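Local coordinates for probable E3 ubiquitin-protein ligase HERC1 (Homo sapiens, PDB 4QT6) that probably acts as a ubiquitin-protein ligase that helps attach ubiquitin to other proteins, represented here by its SPRY domain, a beta-sandwich module, at residues D74-R79 / A134-C139; C106-D109 / T114-F117; V140-S145 / E149-C154. All coordinates share one frame; numbering follows the deposited sequence.

Contact 1 (D74-R79 / A134-C139); sequences DMWLYR and AELYPC. With ARF (formamide), chain C; ARF (formamide), chain B.
Trp76 and Leu136 both carry CG anti to their own carbonyl carbon (chi1 -77° and -72°), and this shared turn brings the indole and the leucine branch together. CD2 of Leu136 reaches CZ3 of Trp76 at 3.7 Å, on the six-membered half of the indole, and the two side chains cross nearly at a right angle. The indole offers a broad, largely apolar surface and the leucine a branched methyl end, so the two bury carbon against carbon. Cys139 offers a smaller surface: its SG lies 4.0 Å from CD2 of Leu77, while the selenium of Met75, present as selenomethionine, is more distant at 4.5 Å. No hydrogen bond joins the two segments, because strands 75-79 and 137-142 are not neighbours. In the six-stranded antiparallel sheet of the SPRY beta sandwich, strand 55-60 runs between them; Cys139 reaches across it, touching Ser60 on the way to Leu77 and Met75, whereas Leu136 lies just before strand 137-142. Trp76 also stacks with His87 and meets Phe128 edge-to-face. Farther along the strand, the hydroxyl OH of Tyr78 accepts an N-H from N of a formamide at 2.9 Å, and it is also hydrogen-bonded to the carbonyl O of Ser96. A phenylalanine in place of Tyr78 would probably leave that carbonyl and the formamide N-H without this partner. Arg79, extended from CG to NE, sends NH2 to O of a second formamide at 3.0 Å, an almost straight bond (177°) made at the edge of the guanidinium near its plane.

Contact 2 (C106-D109 / T114-F117); sequences CVLD and TISF. With ARF (formamide), chain C.
Val107 and Ser116 face each other as an antiparallel hydrogen-bonded pair, and the carbonyl O of Val107 serves several donors at once. It takes the N-H of Ser116 in the carbonyl plane, at 3.0 Å from Ser116 N to Val107 O, and a longer bond donated by a water. The CA-H of Ile115 also points at it, with Ile115 CA 3.3 Å from Val107 O. In return Val107 N donates to Ser116 O at 2.9 Å, the donor tilted 23° from the carbonyl plane. The next hydrogen-bonded pair repeats the exchange: Asp109 N gives to Thr114 O at 2.9 Å, and Thr114 N gives to Asp109 O. The same water also bonds to the hydroxyls of Thr114 and Ser116, at 2.8 Å from Thr114 OG1, so short polar side chains on the partly exposed face share one solvent molecule with a backbone carbonyl. OG1 of Thr114 is placed for this between its backbone N and carbonyl carbon (chi1 67°), a setting that also lays it against CB of Asp109. The carboxylate of Asp109 looks to the turn, where OD1 receives the N-H of Ala112. On the buried face the residues are apolar: CD1 of Leu108 lies 3.7 Å from CG1 of Ile115, the two side chains running side by side, and SG of Cys106 comes in the ring plane to the edge of Phe117, 3.7 Å from CE1. Phe117 O also takes a weak bond from the N of a formamide, while the backbone of Phe117 pairs with Lys125. Adjacent antiparallel strands, two reciprocal pairs of backbone bonds and a short turn make 103-109 and 114-119 a beta hairpin in the seven-stranded sheet of the SPRY sandwich, one face apolar and buried, the other mixed, with Val107 beside Asp109, Thr114 and Ser116.

Contact 3 (V140-S145 / E149-C154); sequences VMFYSS and EKVKIC. With ARF (formamide), chain F; ARF (formamide), chain B; ARF (formamide), chain G.
Ser144 OG donates to Glu149 OE2 at 2.6 Å, reaching the carboxylate on its syn side but 32° out of its plane. OG sits between the serine's backbone N and carbonyl carbon, and Glu149 bends at its second torsion (chi2 89°) to bring the carboxylate round to it. The other oxygen, OE1, is hydrogen-bonded to ND1 of His20, so both oxygens of this buried acid have a polar mate, and the charge is probably eased by them. The aliphatic root of the same glutamate serves the aromatic neighbour: CB of Glu149 lies 3.5 Å from CE1 of Phe142, and ring and carboxylate planes stand only 16° apart. Deeper in, two valines meet by their methyls, CG2 of Val140 being 3.7 Å from CG1 of Val151, the two side chains crossing obliquely; compact branched residues suit the gap between the sheets. CG2 of Val151 also comes to 4.1 Å from CE1 of Phe142, against which His20 stacks from outside the two segments. Tyr143 points away from strand 150-154, and its OH gives a hydrogen bond to O of a formamide at 2.6 Å. Strand 137-142 belongs to the six-stranded sheet and strand 150-154 to the seven-stranded one, so the packing lies between the two layers of the sandwich, where strand 17-20 adds Leu18 and strand 38-47 adds Phe43.

Overall arrangement
Contacts 1 and 3 are buried, whereas contact 2 is buried on one face and partly exposed on the other. Contact 2 alone joins adjacent strands, through backbone bonds within the seven-stranded sheet; contact 1 spans a strand of the six-stranded sheet by apolar side chains, and contact 3 links the two sheets with hydrophobic packing closed by one short polar bond. Strand 137-142 serves both contacts 1 and 3. Contacts 1 and 2 meet across the sandwich, Tyr78 stacking on Phe117 and Trp76 packing on Ile115, and share a formamide. Contacts 1 and 3 share another, near Arg79 and Tyr143. Contacts 2 and 3 do not touch.

Contact 1 (D74-R79 / A134-C139)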
ATOM      1  N   ASP A  74       7.248  10.268  -0.585  1.00 20.49           N
ATOM      2  CA  ASP A  74       5.922  10.457  -1.188  1.00 20.78           C
ATOM      3  C   ASP A  74       4.936   9.419  -0.679  1.00 19.06           C
ATOM      4  O   ASP A  74       3.719   9.676  -0.692  1.00 19.31           O
ATOM      5  CB  ASP A  74       5.992  10.389  -2.712  1.00 21.71           C
ATOM      6  CG  ASP A  74       6.606  11.623  -3.322  1.00 24.80           C
ATOM      7  OD1 ASP A  74       6.522  12.717  -2.705  1.00 27.36           O
ATOM      8  OD2 ASP A  74       7.150  11.488  -4.434  1.00 28.77           O
HETATM    9  N   MSE A  75       5.459   8.285  -0.235  1.00 18.11           N
HETATM   10  CA  MSE A  75       4.655   7.134   0.197  1.00 17.90           C
HETATM   11  C   MSE A  75       4.998   6.722   1.605  1.00 18.18           C
HETATM   12  O   MSE A  75       6.099   6.983   2.121  1.00 17.92           O
HETATM   13  CB  MSE A  75       4.842   5.939  -0.742  1.00 18.82           C
HETATM   14  CG  MSE A  75       4.705   6.358  -2.201  1.00 19.06           C
HETATM   15 SE   MSE A  75       4.840   4.742  -3.342  1.00 22.99          SE
HETATM   16  CE  MSE A  75       3.825   5.469  -4.847  1.00 22.07           C
ATOM     17  N   TRP A  76       4.053   6.069   2.235  1.00 17.34           N
ATOM     18  CA  TRP A  76       4.217   5.427   3.529  1.00 18.11           C
ATOM     19  C   TRP A  76       3.878   3.966   3.285  1.00 18.70           C
ATOM     20  O   TRP A  76       2.732   3.632   2.931  1.00 17.98           O
ATOM     21  CB  TRP A  76       3.241   6.011   4.554  1.00 17.64           C
ATOM     22  CG  TRP A  76       3.586   7.357   5.142  1.00 18.22           C
ATOM     23  CD1 TRP A  76       4.097   7.579   6.394  1.00 19.34           C
ATOM     24  CD2 TRP A  76       3.397   8.648   4.557  1.00 18.64           C
ATOM     25  NE1 TRP A  76       4.270   8.908   6.599  1.00 19.62           N
ATOM     26  CE2 TRP A  76       3.833   9.604   5.510  1.00 19.04           C
ATOM     27  CE3 TRP A  76       2.943   9.102   3.316  1.00 18.99           C
ATOM     28  CZ2 TRP A  76       3.805  10.967   5.254  1.00 19.57           C
ATOM     29  CZ3 TRP A  76       2.909  10.468   3.074  1.00 19.58           C
ATOM     30  CH2 TRP A  76       3.325  11.384   4.048  1.00 19.55           C
ATOM     31  N   LEU A  77       4.857   3.080   3.426  1.00 18.13           N
ATOM     32  CA  LEU A  77       4.732   1.736   2.881  1.00 18.01           C
ATOM     33  C   LEU A  77       5.013   0.647   3.889  1.00 18.67           C
ATOM     34  O   LEU A  77       5.832   0.804   4.803  1.00 19.80           O
ATOM     35  CB  LEU A  77       5.659   1.562   1.688  1.00 18.83           C
ATOM     36  CG  LEU A  77       5.380   2.444   0.491  1.00 18.61           C
ATOM     37  CD1 LEU A  77       6.505   2.338  -0.532  1.00 19.12           C
ATOM     38  CD2 LEU A  77       4.035   2.096  -0.140  1.00 18.84           C
ATOM     39  N   TYR A  78       4.369  -0.489   3.663  1.00 18.11           N
ATOM     40  CA  TYR A  78       4.427  -1.674   4.509  1.00 19.13           C
ATOM     41  C   TYR A  78       4.720  -2.855   3.574  1.00 20.61           C
ATOM     42  O   TYR A  78       3.980  -3.147   2.620  1.00 20.48           O
ATOM     43  CB  TYR A  78       3.095  -1.790   5.290  1.00 18.20           C
ATOM     44  CG  TYR A  78       2.812  -3.003   6.132  1.00 18.97           C
ATOM     45  CD1 TYR A  78       3.831  -3.684   6.785  1.00 19.36           C
ATOM     46  CD2 TYR A  78       1.491  -3.407   6.375  1.00 19.30           C
ATOM     47  CE1 TYR A  78       3.545  -4.797   7.567  1.00 20.89           C
ATOM     48  CE2 TYR A  78       1.201  -4.505   7.168  1.00 21.12           C
ATOM     49  CZ  TYR A  78       2.236  -5.187   7.778  1.00 21.08           C
ATOM     50  OH  TYR A  78       1.927  -6.293   8.558  1.00 21.98           O
ATOM     51  N   ARG A  79       5.851  -3.506   3.836  1.00 21.54           N
ATOM     52  CA  ARG A  79       6.439  -4.493   2.919  1.00 21.55           C
ATOM     53  C   ARG A  79       6.039  -5.937   3.252  1.00 21.88           C
ATOM     54  O   ARG A  79       6.242  -6.411   4.392  1.00 21.93           O
ATOM     55  CB  ARG A  79       7.962  -4.322   2.964  1.00 22.32           C
ATOM     56  CG  ARG A  79       8.770  -5.243   2.079  1.00 22.33           C
ATOM     57  CD  ARG A  79      10.241  -4.863   2.177  1.00 23.98           C
ATOM     58  NE  ARG A  79      11.128  -5.842   1.560  1.00 24.95           N
ATOM     59  CZ  ARG A  79      12.411  -6.015   1.890  1.00 27.05           C
ATOM     60  NH1 ARG A  79      12.976  -5.274   2.854  1.00 27.59           N
ATOM     61  NH2 ARG A  79      13.126  -6.940   1.259  1.00 27.39           N
ATOM     62  N   ALA A 134      -1.411  16.695   2.988  1.00 19.07           N
ATOM     63  CA  ALA A 134      -2.749  17.219   3.003  1.00 19.09           C
ATOM     64  C   ALA A 134      -3.751  16.247   2.411  1.00 19.49           C
ATOM     65  O   ALA A 134      -4.910  16.223   2.851  1.00 19.86           O
ATOM     66  CB  ALA A 134      -2.820  18.523   2.244  1.00 20.89           C
ATOM     67  N   GLU A 135      -3.332  15.510   1.387  1.00 18.30           N
ATOM     68  CA  GLU A 135      -4.221  14.555   0.734  1.00 18.21           C
ATOM     69  C   GLU A 135      -3.447  13.280   0.441  1.00 18.22           C
ATOM     70  O   GLU A 135      -2.329  13.324  -0.082  1.00 18.02           O
ATOM     71  CB  GLU A 135      -4.780  15.136  -0.555  1.00 18.08           C
ATOM     72  CG  GLU A 135      -5.728  14.197  -1.299  1.00 18.98           C
ATOM     73  CD  GLU A 135      -6.704  14.882  -2.222  1.00 21.44           C
ATOM     74  OE1 GLU A 135      -6.519  16.058  -2.568  1.00 23.02           O
ATOM     75  OE2 GLU A 135      -7.705  14.218  -2.597  1.00 25.03           O
ATOM     76  N   LEU A 136      -4.046  12.142   0.766  1.00 17.63           N
ATOM     77  CA  LEU A 136      -3.376  10.849   0.607  1.00 18.00           C
ATOM     78  C   LEU A 136      -4.290   9.848  -0.053  1.00 17.57           C
ATOM     79  O   LEU A 136      -5.516   9.873   0.134  1.00 18.10           O
ATOM     80  CB  LEU A 136      -2.854  10.290   1.935  1.00 19.06           C
ATOM     81  CG  LEU A 136      -1.633  11.040   2.479  1.00 19.31           C
ATOM     82  CD1 LEU A 136      -1.320  10.612   3.911  1.00 19.78           C
ATOM     83  CD2 LEU A 136      -0.434  10.794   1.575  1.00 20.68           C
ATOM     84  N   TYR A 137      -3.678   8.981  -0.854  1.00 15.98           N
ATOM     85  CA  TYR A 137      -4.424   7.947  -1.573  1.00 16.44           C
ATOM     86  C   TYR A 137      -3.917   6.594  -1.147  1.00 16.10           C
ATOM     87  O   TYR A 137      -2.719   6.369  -1.111  1.00 16.54           O
ATOM     88  CB  TYR A 137      -4.215   8.052  -3.086  1.00 16.64           C
ATOM     89  CG  TYR A 137      -4.627   9.356  -3.683  1.00 16.51           C
ATOM     90  CD1 TYR A 137      -3.803  10.492  -3.573  1.00 18.62           C
ATOM     91  CD2 TYR A 137      -5.820   9.478  -4.361  1.00 17.78           C
ATOM     92  CE1 TYR A 137      -4.197  11.701  -4.110  1.00 19.31           C
ATOM     93  CE2 TYR A 137      -6.209  10.698  -4.897  1.00 19.66           C
ATOM     94  CZ  TYR A 137      -5.380  11.788  -4.777  1.00 19.92           C
ATOM     95  OH  TYR A 137      -5.794  12.986  -5.335  1.00 23.42           O
ATOM     96  N   PRO A 138      -4.824   5.651  -0.870  1.00 15.75           N
ATOM     97  CA  PRO A 138      -4.401   4.242  -0.800  1.00 14.89           C
ATOM     98  C   PRO A 138      -3.551   3.846  -2.003  1.00 15.22           C
ATOM     99  O   PRO A 138      -3.827   4.287  -3.127  1.00 16.09           O
ATOM    100  CB  PRO A 138      -5.730   3.482  -0.776  1.00 15.02           C
ATOM    101  CG  PRO A 138      -6.686   4.444  -0.166  1.00 15.19           C
ATOM    102  CD  PRO A 138      -6.281   5.805  -0.649  1.00 15.01           C
ATOM    103  N   CYS A 139      -2.496   3.075  -1.773  1.00 14.86           N
ATOM    104  CA  CYS A 139      -1.580   2.676  -2.852  1.00 15.59           C
ATOM    105  C   CYS A 139      -0.943   1.340  -2.644  1.00 15.45           C
ATOM    106  O   CYS A 139      -0.887   0.825  -1.548  1.00 15.57           O
ATOM    107  CB  CYS A 139      -0.463   3.696  -3.047  1.00 16.76           C
ATOM    108  SG  CYS A 139       0.774   3.733  -1.752  1.00 17.37           S
TER
HETATM  109  N   ARF C2202       0.398  -5.643  10.933  0.50 24.39           N
HETATM  110  C   ARF C2202       0.591  -6.076  12.184  0.50 25.80           C
HETATM  111  O   ARF C2202       1.550  -6.797  12.432  0.50 25.66           O
HETATM  112  N   ARF B2201      11.562 -10.718  -1.654  1.00 29.08           N
HETATM  113  C   ARF B2201      12.294  -9.830  -0.985  1.00 29.52           C
HETATM  114  O   ARF B2201      11.888  -8.692  -0.806  1.00 27.79           O

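Contact 2 (C106-D109 / T114-F117)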
ATOM      1  N   CYS A 106      -5.946  -1.107   6.727  1.00 19.04           N
ATOM      2  CA  CYS A 106      -5.214   0.140   6.775  1.00 19.91           C
ATOM      3  C   CYS A 106      -6.129   1.161   7.413  1.00 20.13           C
ATOM      4  O   CYS A 106      -7.301   1.266   7.049  1.00 18.43           O
ATOM      5  CB  CYS A 106      -4.843   0.602   5.362  1.00 19.86           C
ATOM      6  SG  CYS A 106      -3.980  -0.665   4.383  1.00 23.26           S
ATOM      7  N   VAL A 107      -5.601   1.908   8.383  1.00 20.43           N
ATOM      8  CA  VAL A 107      -6.320   2.990   9.007  1.00 20.98           C
ATOM      9  C   VAL A 107      -5.538   4.275   8.812  1.00 20.53           C
ATOM     10  O   VAL A 107      -4.416   4.389   9.310  1.00 21.93           O
ATOM     11  CB  VAL A 107      -6.527   2.761  10.520  1.00 22.04           C
ATOM     12  CG1 VAL A 107      -7.378   3.877  11.093  1.00 21.84           C
ATOM     13  CG2 VAL A 107      -7.211   1.430  10.762  1.00 22.61           C
ATOM     14  N   LEU A 108      -6.096   5.185   8.030  1.00 19.61           N
ATOM     15  CA  LEU A 108      -5.499   6.474   7.765  1.00 19.43           C
ATOM     16  C   LEU A 108      -6.266   7.515   8.558  1.00 20.49           C
ATOM     17  O   LEU A 108      -7.410   7.858   8.229  1.00 19.17           O
ATOM     18  CB  LEU A 108      -5.529   6.798   6.266  1.00 19.51           C
ATOM     19  CG  LEU A 108      -5.030   8.176   5.887  1.00 19.46           C
ATOM     20  CD1 LEU A 108      -3.561   8.365   6.292  1.00 20.29           C
ATOM     21  CD2 LEU A 108      -5.261   8.421   4.401  1.00 21.11           C
ATOM     22  N   ASP A 109      -5.618   8.025   9.604  1.00 20.57           N
ATOM     23  CA  ASP A 109      -6.244   8.977  10.527  1.00 22.66           C
ATOM     24  C   ASP A 109      -5.622  10.348  10.291  1.00 23.14           C
ATOM     25  O   ASP A 109      -4.529  10.646  10.782  1.00 24.52           O
ATOM     26  CB  ASP A 109      -6.052   8.490  11.969  1.00 22.84           C
ATOM     27  CG  ASP A 109      -6.856   9.302  12.977  1.00 23.54           C
ATOM     28  OD1 ASP A 109      -7.192  10.450  12.660  1.00 25.42           O
ATOM     29  OD2 ASP A 109      -7.149   8.768  14.064  1.00 28.32           O
ATOM     30  N   THR A 114      -1.839   9.766  11.760  1.00 22.78           N
ATOM     31  CA  THR A 114      -1.290   8.454  12.000  1.00 22.77           C
ATOM     32  C   THR A 114      -1.809   7.481  10.953  1.00 22.06           C
ATOM     33  O   THR A 114      -2.861   7.700  10.340  1.00 22.32           O
ATOM     34  CB  THR A 114      -1.620   7.873  13.390  1.00 23.47           C
ATOM     35  OG1 THR A 114      -3.039   7.605  13.513  1.00 23.50           O
ATOM     36  CG2 THR A 114      -1.115   8.829  14.485  1.00 23.46           C
ATOM     37  N   ILE A 115      -0.991   6.459  10.735  1.00 21.24           N
ATOM     38  CA  ILE A 115      -1.347   5.298   9.922  1.00 20.77           C
ATOM     39  C   ILE A 115      -1.134   4.035  10.724  1.00 21.04           C
ATOM     40  O   ILE A 115      -0.071   3.855  11.372  1.00 21.84           O
ATOM     41  CB  ILE A 115      -0.470   5.230   8.652  1.00 20.18           C
ATOM     42  CG1 ILE A 115      -0.775   6.419   7.740  1.00 20.43           C
ATOM     43  CG2 ILE A 115      -0.683   3.897   7.940  1.00 20.04           C
ATOM     44  CD1 ILE A 115       0.335   6.718   6.759  1.00 20.51           C
ATOM     45  N   SER A 116      -2.127   3.144  10.722  1.00 20.91           N
ATOM     46  CA  SER A 116      -2.008   1.869  11.413  1.00 21.07           C
ATOM     47  C   SER A 116      -2.360   0.743  10.450  1.00 22.21           C
ATOM     48  O   SER A 116      -3.104   0.975   9.503  1.00 20.63           O
ATOM     49  CB  SER A 116      -2.931   1.836  12.639  1.00 22.91           C
ATOM     50  OG  SER A 116      -2.744   2.977  13.464  1.00 24.07           O
ATOM     51  N   PHE A 117      -1.791  -0.433  10.683  1.00 20.69           N
ATOM     52  CA  PHE A 117      -2.020  -1.619   9.861  1.00 21.34           C
ATOM     53  C   PHE A 117      -2.324  -2.843  10.721  1.00 24.47           C
ATOM     54  O   PHE A 117      -1.615  -3.111  11.693  1.00 23.38           O
ATOM     55  CB  PHE A 117      -0.773  -1.971   9.040  1.00 20.64           C
ATOM     56  CG  PHE A 117      -0.383  -0.942   8.013  1.00 19.44           C
ATOM     57  CD1 PHE A 117      -1.181  -0.682   6.905  1.00 19.34           C
ATOM     58  CD2 PHE A 117       0.821  -0.257   8.128  1.00 19.63           C
ATOM     59  CE1 PHE A 117      -0.796   0.272   5.962  1.00 19.03           C
ATOM     60  CE2 PHE A 117       1.207   0.671   7.196  1.00 19.64           C
ATOM     61  CZ  PHE A 117       0.398   0.935   6.094  1.00 19.31           C
TER
HETATM   62  N   ARF C2202       0.398  -5.643  10.933  0.50 24.39           N
HETATM   63  C   ARF C2202       0.591  -6.076  12.184  0.50 25.80           C
HETATM   64  O   ARF C2202       1.550  -6.797  12.432  0.50 25.66           O
HETATM   65  O   HOH W   1      -3.993   5.222  12.471  1.00 24.23           O

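Contact 3 (V140-S145 / E149-C154)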
ATOM      1  N   VAL A 140      -0.434   0.818  -3.748  1.00 15.53           N
ATOM      2  CA  VAL A 140       0.325  -0.415  -3.802  1.00 16.67           C
ATOM      3  C   VAL A 140       1.542  -0.101  -4.646  1.00 17.50           C
ATOM      4  O   VAL A 140       1.440   0.635  -5.633  1.00 17.69           O
ATOM      5  CB  VAL A 140      -0.523  -1.530  -4.451  1.00 17.62           C
ATOM      6  CG1 VAL A 140       0.294  -2.782  -4.673  1.00 17.91           C
ATOM      7  CG2 VAL A 140      -1.745  -1.815  -3.594  1.00 16.28           C
HETATM    8  N   MSE A 141       2.695  -0.639  -4.253  0.65 17.91           N
HETATM    9  CA  MSE A 141       3.934  -0.492  -5.031  0.65 19.38           C
HETATM   10  C   MSE A 141       4.551  -1.861  -5.180  1.00 19.37           C
HETATM   11  O   MSE A 141       4.478  -2.662  -4.251  1.00 20.63           O
HETATM   12  CB  MSE A 141       4.829   0.478  -4.251  0.65 21.14           C
HETATM   13  CG  MSE A 141       6.120   0.936  -4.925  0.65 22.68           C
HETATM   14 SE   MSE A 141       7.632  -0.309  -4.648  0.65 27.09          SE
HETATM   15  CE  MSE A 141       7.208  -1.079  -2.892  0.65 28.00           C
ATOM     16  N   PHE A 142       5.157  -2.131  -6.334  1.00 19.11           N
ATOM     17  CA  PHE A 142       5.880  -3.368  -6.563  1.00 19.45           C
ATOM     18  C   PHE A 142       7.339  -3.062  -6.878  1.00 19.81           C
ATOM     19  O   PHE A 142       7.616  -2.266  -7.776  1.00 20.49           O
ATOM     20  CB  PHE A 142       5.258  -4.112  -7.739  1.00 18.74           C
ATOM     21  CG  PHE A 142       3.784  -4.377  -7.596  1.00 18.83           C
ATOM     22  CD1 PHE A 142       3.307  -5.327  -6.687  1.00 18.18           C
ATOM     23  CD2 PHE A 142       2.871  -3.702  -8.408  1.00 18.11           C
ATOM     24  CE1 PHE A 142       1.951  -5.566  -6.574  1.00 18.43           C
ATOM     25  CE2 PHE A 142       1.499  -3.944  -8.294  1.00 17.89           C
ATOM     26  CZ  PHE A 142       1.053  -4.867  -7.372  1.00 18.04           C
ATOM     27  N   TYR A 143       8.252  -3.682  -6.133  1.00 21.70           N
ATOM     28  CA  TYR A 143       9.693  -3.474  -6.359  1.00 22.65           C
ATOM     29  C   TYR A 143      10.342  -4.619  -7.090  1.00 24.04           C
ATOM     30  O   TYR A 143      11.559  -4.580  -7.354  1.00 25.60           O
ATOM     31  CB  TYR A 143      10.450  -3.154  -5.062  1.00 22.50           C
ATOM     32  CG  TYR A 143      10.313  -4.180  -3.972  1.00 22.81           C
ATOM     33  CD1 TYR A 143      11.108  -5.314  -3.955  1.00 22.61           C
ATOM     34  CD2 TYR A 143       9.381  -4.026  -2.956  1.00 22.42           C
ATOM     35  CE1 TYR A 143      10.972  -6.260  -2.974  1.00 22.58           C
ATOM     36  CE2 TYR A 143       9.247  -4.969  -1.951  1.00 21.87           C
ATOM     37  CZ  TYR A 143      10.065  -6.074  -1.946  1.00 22.00           C
ATOM     38  OH  TYR A 143       9.942  -6.993  -0.944  1.00 21.40           O
ATOM     39  N   SER A 144       9.556  -5.636  -7.415  1.00 24.59           N
ATOM     40  CA  SER A 144      10.010  -6.691  -8.291  1.00 26.05           C
ATOM     41  C   SER A 144      10.204  -6.186  -9.715  1.00 28.24           C
ATOM     42  O   SER A 144       9.620  -5.179 -10.137  1.00 26.71           O
ATOM     43  CB  SER A 144       9.007  -7.840  -8.256  1.00 27.41           C
ATOM     44  OG  SER A 144       7.701  -7.345  -8.483  1.00 26.06           O
ATOM     45  N   SER A 145      11.043  -6.896 -10.466  0.50 30.14           N
ATOM     46  CA  SER A 145      11.317  -6.542 -11.855  0.50 31.73           C
ATOM     47  C   SER A 145      10.276  -7.137 -12.795  1.00 31.83           C
ATOM     48  O   SER A 145       9.887  -6.519 -13.778  1.00 34.39           O
ATOM     49  CB  SER A 145      12.704  -7.049 -12.253  0.50 32.44           C
ATOM     50  OG  SER A 145      12.825  -8.433 -11.990  0.50 33.62           O
ATOM     51  N   GLU A 149       2.254  -9.821  -9.858  1.00 21.82           N
ATOM     52  CA  GLU A 149       1.611  -9.721  -8.555  1.00 20.64           C
ATOM     53  C   GLU A 149       0.276  -9.028  -8.738  1.00 19.67           C
ATOM     54  O   GLU A 149       0.131  -8.227  -9.651  1.00 20.68           O
ATOM     55  CB  GLU A 149       2.434  -8.905  -7.567  1.00 20.81           C
ATOM     56  CG  GLU A 149       3.809  -9.449  -7.199  1.00 22.04           C
ATOM     57  CD  GLU A 149       4.903  -8.975  -8.124  1.00 21.74           C
ATOM     58  OE1 GLU A 149       4.614  -8.366  -9.166  1.00 21.74           O
ATOM     59  OE2 GLU A 149       6.077  -9.222  -7.808  1.00 23.71           O
ATOM     60  N   LYS A 150      -0.679  -9.327  -7.860  1.00 18.69           N
ATOM     61  CA  LYS A 150      -2.009  -8.710  -7.908  1.00 19.61           C
ATOM     62  C   LYS A 150      -2.525  -8.387  -6.516  1.00 18.88           C
ATOM     63  O   LYS A 150      -2.451  -9.224  -5.612  1.00 19.18           O
ATOM     64  CB  LYS A 150      -3.034  -9.620  -8.608  1.00 20.83           C
ATOM     65  CG  LYS A 150      -2.733  -9.931 -10.055  1.00 21.42           C
ATOM     66  CD  LYS A 150      -3.907 -10.682 -10.659  1.00 22.88           C
ATOM     67  CE  LYS A 150      -3.561 -11.161 -12.067  1.00 24.07           C
ATOM     68  NZ  LYS A 150      -4.748 -11.405 -12.926  1.00 28.21           N
ATOM     69  N   VAL A 151      -3.031  -7.171  -6.339  1.00 17.77           N
ATOM     70  CA  VAL A 151      -3.600  -6.730  -5.050  1.00 17.47           C
ATOM     71  C   VAL A 151      -4.979  -6.141  -5.286  1.00 17.39           C
ATOM     72  O   VAL A 151      -5.161  -5.302  -6.179  1.00 17.73           O
ATOM     73  CB  VAL A 151      -2.687  -5.669  -4.376  1.00 17.42           C
ATOM     74  CG1 VAL A 151      -3.256  -5.183  -3.040  1.00 17.07           C
ATOM     75  CG2 VAL A 151      -1.284  -6.227  -4.172  1.00 18.97           C
ATOM     76  N   LYS A 152      -5.935  -6.541  -4.457  1.00 16.22           N
ATOM     77  CA  LYS A 152      -7.282  -6.020  -4.498  1.00 16.98           C
ATOM     78  C   LYS A 152      -7.489  -4.974  -3.405  1.00 17.41           C
ATOM     79  O   LYS A 152      -7.087  -5.191  -2.258  1.00 18.32           O
ATOM     80  CB  LYS A 152      -8.273  -7.170  -4.298  1.00 17.68           C
ATOM     81  CG  LYS A 152      -9.732  -6.762  -4.326  1.00 18.37           C
ATOM     82  CD  LYS A 152     -10.652  -7.967  -4.315  1.00 18.78           C
ATOM     83  CE  LYS A 152     -12.102  -7.523  -4.286  1.00 20.51           C
ATOM     84  NZ  LYS A 152     -13.066  -8.622  -4.565  1.00 19.85           N
ATOM     85  N   ILE A 153      -8.150  -3.875  -3.757  1.00 16.59           N
ATOM     86  CA  ILE A 153      -8.572  -2.914  -2.753  1.00 17.18           C
ATOM     87  C   ILE A 153     -10.032  -3.197  -2.364  1.00 17.73           C
ATOM     88  O   ILE A 153     -10.876  -3.411  -3.235  1.00 19.10           O
ATOM     89  CB  ILE A 153      -8.306  -1.446  -3.217  1.00 16.59           C
ATOM     90  CG1 ILE A 153      -8.448  -0.475  -2.035  1.00 17.20           C
ATOM     91  CG2 ILE A 153      -9.177  -1.052  -4.391  1.00 17.33           C
ATOM     92  CD1 ILE A 153      -7.970   0.939  -2.348  1.00 17.27           C
ATOM     93  N   CYS A 154     -10.309  -3.183  -1.066  1.00 18.21           N
ATOM     94  CA  CYS A 154     -11.551  -3.655  -0.451  1.00 19.20           C
ATOM     95  C   CYS A 154     -12.083  -2.716   0.592  1.00 21.15           C
ATOM     96  O   CYS A 154     -11.320  -2.032   1.267  1.00 22.00           O
ATOM     97  CB  CYS A 154     -11.272  -4.921   0.361  1.00 21.03           C
ATOM     98  SG  CYS A 154     -10.575  -6.277  -0.544  1.00 24.05           S
TER
HETATM   99  N   ARF F2205     -10.568   3.476  -1.619  1.00 39.71           N
HETATM  100  C   ARF F2205     -11.095   2.459  -2.323  1.00 41.32           C
HETATM  101  O   ARF F2205     -10.934   2.436  -3.541  1.00 39.14           O
HETATM  102  N   ARF B2201      11.562 -10.718  -1.654  1.00 29.08           N
HETATM  103  C   ARF B2201      12.294  -9.830  -0.985  1.00 29.52           C
HETATM  104  O   ARF B2201      11.888  -8.692  -0.806  1.00 27.79           O
HETATM  105  N   ARF G2206       9.766 -10.730  -5.963  1.00 44.92           N
HETATM  106  C   ARF G2206      10.693 -10.046  -5.278  1.00 47.26           C
HETATM  107  O   ARF G2206      11.411  -9.238  -5.852  1.00 48.26           O